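Local coordinates for putative methylthioribose-1-phosphate isomerase (Archaeoglobus fulgidus, PDB 1T5O), which probably catalyses the interconversion of 5-methylthioribose 1-phosphate and 5-methylthioribulose 1-phosphate, an isomerisation in methionine biosynthesis, at residues L151-A156 with I184-R189. Residues are numbered along the deposited sequence; the frame is centred on the assembly and turned at random.
Sequences LTYCNA and IACETR
With chi1 of Thr-188 at -50°, OG1 stands anti to the carbonyl carbon, and with chi1 of Tyr-153 at -152°, CG lies roughly anti to the backbone N; together these torsions set the hydroxyl over the centre of the phenol ring, 4.1 Å above its plane. From there OG1 accepts the amide hydrogen of Cys-154 (N to OG1 2.8 Å, bent to 137° at the hydrogen) and donates to Cys-186 O, 2.8 Å from OG1 and approached from above the carbonyl plane. Just beyond the paired residues, one hydroxyl thus joins Cys-154 to the Cys-186 carbonyl. A valine at Thr-188 would probably loosen this junction, since both bonds depend on OG1. Cys-186 meets the same ring differently: CB lies obliquely to it, 3.3 Å from Tyr-153 CD1, while SG makes a sulfur-aromatic contact at the edge, 4.8 Å from the centroid, and also touches Leu-151 CD1. Two waters complete the join, one linking Tyr-153 OH to Arg-189 O, the other donating to both Cys-154 O and Cys-186 O. Upstream, the pairing is parallel: Thr-152 N donates a hydrogen bond to Ile-184 O at 2.9 Å, though that oxygen is crowded and less surely placed, whereas the return bond from Cys-186 N to Thr-152 O is weak at 3.4 Å. Thr-152 OG1 turns to Ile-230 O on the next strand. Strands 149-152 and 182-186, connected through helix 167-176, form a beta-alpha-beta unit of the Rossmann-like sheet; the loops following them carry Cys-154, the predicted transition-state stabiliser, and bring Thr-188 beside Gln-193 and Lys-244, predicted substrate ligands, as expected of an active site in this fold.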
ATOM      1  N   LEU A 151       8.214 -12.316  -7.968  1.00 20.21           N
ATOM      2  CA  LEU A 151       7.622 -11.229  -7.188  1.00 20.72           C
ATOM      3  C   LEU A 151       8.131 -11.420  -5.756  1.00 19.69           C
ATOM      4  O   LEU A 151       8.179 -12.536  -5.251  1.00 18.79           O
ATOM      5  CB  LEU A 151       6.091 -11.291  -7.213  1.00 23.42           C
ATOM      6  CG  LEU A 151       5.318 -10.213  -6.435  1.00 25.78           C
ATOM      7  CD1 LEU A 151       6.133  -8.954  -6.376  1.00 32.35           C
ATOM      8  CD2 LEU A 151       3.996  -9.891  -7.112  1.00 29.02           C
ATOM      9  N   THR A 152       8.567 -10.346  -5.111  1.00 19.93           N
ATOM     10  CA  THR A 152       9.028 -10.490  -3.753  1.00 18.04           C
ATOM     11  C   THR A 152       8.335  -9.448  -2.886  1.00 17.73           C
ATOM     12  O   THR A 152       7.604  -8.595  -3.404  1.00 16.67           O
ATOM     13  CB  THR A 152      10.580 -10.382  -3.672  1.00 19.97           C
ATOM     14  OG1 THR A 152      11.004 -10.814  -2.371  1.00 18.96           O
ATOM     15  CG2 THR A 152      11.063  -8.934  -3.971  1.00 16.85           C
ATOM     16  N   TYR A 153       8.549  -9.516  -1.569  1.00 16.31           N
ATOM     17  CA  TYR A 153       7.899  -8.587  -0.652  1.00 16.87           C
ATOM     18  C   TYR A 153       8.899  -8.188   0.418  1.00 17.75           C
ATOM     19  O   TYR A 153       9.764  -8.981   0.793  1.00 19.09           O
ATOM     20  CB  TYR A 153       6.689  -9.259   0.006  1.00 16.00           C
ATOM     21  CG  TYR A 153       5.625  -8.279   0.399  1.00 17.74           C
ATOM     22  CD1 TYR A 153       4.806  -7.705  -0.571  1.00 17.58           C
ATOM     23  CD2 TYR A 153       5.433  -7.921   1.736  1.00 17.69           C
ATOM     24  CE1 TYR A 153       3.809  -6.805  -0.221  1.00 16.92           C
ATOM     25  CE2 TYR A 153       4.451  -7.019   2.095  1.00 19.08           C
ATOM     26  CZ  TYR A 153       3.636  -6.469   1.106  1.00 17.76           C
ATOM     27  OH  TYR A 153       2.619  -5.613   1.435  1.00 19.87           O
ATOM     28  N   CYS A 154       8.749  -6.971   0.922  1.00 15.34           N
ATOM     29  CA  CYS A 154       9.668  -6.415   1.904  1.00 18.05           C
ATOM     30  C   CYS A 154      11.117  -6.390   1.393  1.00 19.55           C
ATOM     31  O   CYS A 154      11.378  -5.953   0.254  1.00 20.81           O
ATOM     32  CB  CYS A 154       9.574  -7.162   3.262  1.00 18.19           C
ATOM     33  SG  CYS A 154      10.137  -6.071   4.609  1.00 22.14           S
ATOM     34  N   ASN A 155      12.069  -6.863   2.205  1.00 19.04           N
ATOM     35  CA  ASN A 155      13.473  -6.828   1.787  1.00 21.81           C
ATOM     36  C   ASN A 155      14.270  -7.929   2.464  1.00 23.26           C
ATOM     37  O   ASN A 155      14.929  -7.695   3.486  1.00 22.76           O
ATOM     38  CB  ASN A 155      14.072  -5.453   2.122  1.00 21.44           C
ATOM     39  CG  ASN A 155      15.567  -5.362   1.819  1.00 22.68           C
ATOM     40  OD1 ASN A 155      16.366  -5.088   2.720  1.00 22.00           O
ATOM     41  ND2 ASN A 155      15.949  -5.574   0.554  1.00 18.56           N
ATOM     42  N   ALA A 156      14.174  -9.132   1.903  1.00 21.65           N
ATOM     43  CA  ALA A 156      14.877 -10.302   2.420  1.00 21.89           C
ATOM     44  C   ALA A 156      16.118 -10.472   1.529  1.00 21.05           C
ATOM     45  O   ALA A 156      16.285 -11.475   0.833  1.00 19.64           O
ATOM     46  CB  ALA A 156      13.959 -11.539   2.332  1.00 21.60           C
ATOM     47  N   ILE A 184       9.865  -8.510  -9.480  1.00 19.34           N
ATOM     48  CA  ILE A 184       8.848  -7.493  -9.329  1.00 19.50           C
ATOM     49  C   ILE A 184       8.815  -7.297  -7.815  1.00 17.75           C
ATOM     50  O   ILE A 184       8.553  -8.231  -7.072  1.00 18.48           O
ATOM     51  CB  ILE A 184       7.495  -7.939  -9.853  1.00 20.07           C
ATOM     52  CG1 ILE A 184       7.550  -8.001 -11.389  1.00 18.88           C
ATOM     53  CG2 ILE A 184       6.391  -6.952  -9.364  1.00 18.81           C
ATOM     54  CD1 ILE A 184       6.277  -8.531 -12.027  1.00 19.49           C
ATOM     55  N   ALA A 185       9.065  -6.075  -7.359  1.00 18.41           N
ATOM     56  CA  ALA A 185       9.102  -5.789  -5.927  1.00 17.97           C
ATOM     57  C   ALA A 185       7.955  -4.914  -5.437  1.00 18.70           C
ATOM     58  O   ALA A 185       7.712  -3.837  -5.989  1.00 19.99           O
ATOM     59  CB  ALA A 185      10.432  -5.104  -5.577  1.00 17.31           C
ATOM     60  N   CYS A 186       7.259  -5.370  -4.397  1.00 17.03           N
ATOM     61  CA  CYS A 186       6.180  -4.580  -3.794  1.00 16.87           C
ATOM     62  C   CYS A 186       6.802  -3.509  -2.916  1.00 18.57           C
ATOM     63  O   CYS A 186       7.717  -3.814  -2.150  1.00 18.85           O
ATOM     64  CB  CYS A 186       5.286  -5.487  -2.951  1.00 17.90           C
ATOM     65  SG  CYS A 186       4.373  -6.583  -4.022  1.00 19.48           S
ATOM     66  N   GLU A 187       6.302  -2.269  -3.001  1.00 17.79           N
ATOM     67  CA  GLU A 187       6.895  -1.173  -2.244  1.00 17.57           C
ATOM     68  C   GLU A 187       6.948  -1.473  -0.758  1.00 18.54           C
ATOM     69  O   GLU A 187       7.863  -1.032  -0.080  1.00 16.43           O
ATOM     70  CB  GLU A 187       6.171   0.158  -2.515  1.00 19.27           C
ATOM     71  CG  GLU A 187       4.854   0.325  -1.791  1.00 21.47           C
ATOM     72  CD  GLU A 187       4.218   1.701  -2.026  1.00 22.88           C
ATOM     73  OE1 GLU A 187       4.959   2.702  -2.186  1.00 22.02           O
ATOM     74  OE2 GLU A 187       2.966   1.777  -2.023  1.00 20.67           O
ATOM     75  N   THR A 188       5.977  -2.250  -0.278  1.00 19.56           N
ATOM     76  CA  THR A 188       5.882  -2.680   1.116  1.00 19.18           C
ATOM     77  C   THR A 188       5.581  -1.554   2.123  1.00 19.42           C
ATOM     78  O   THR A 188       6.457  -1.105   2.861  1.00 17.33           O
ATOM     79  CB  THR A 188       7.182  -3.450   1.562  1.00 20.22           C
ATOM     80  OG1 THR A 188       7.489  -4.461   0.589  1.00 20.50           O
ATOM     81  CG2 THR A 188       6.977  -4.128   2.944  1.00 18.35           C
ATOM     82  N   ARG A 189       4.332  -1.108   2.153  1.00 18.02           N
ATOM     83  CA  ARG A 189       3.922  -0.064   3.097  1.00 20.07           C
ATOM     84  C   ARG A 189       3.909  -0.639   4.529  1.00 20.38           C
ATOM     85  O   ARG A 189       3.878  -1.839   4.694  1.00 21.03           O
ATOM     86  CB  ARG A 189       2.538   0.453   2.702  1.00 20.78           C
ATOM     87  CG  ARG A 189       2.574   1.249   1.391  1.00 20.96           C
ATOM     88  CD  ARG A 189       3.242   2.566   1.626  1.00 20.84           C
ATOM     89  NE  ARG A 189       2.412   3.395   2.504  1.00 22.97           N
ATOM     90  CZ  ARG A 189       2.852   4.460   3.166  1.00 26.28           C
ATOM     91  NH1 ARG A 189       4.126   4.836   3.067  1.00 26.61           N
ATOM     92  NH2 ARG A 189       2.015   5.154   3.925  1.00 27.18           N
TER
HETATM   93  O   HOH W   1       2.842  -4.157   3.555  1.00 17.95           O
HETATM   94  O   HOH W   2       9.756  -5.916  -2.132  1.00 16.91           O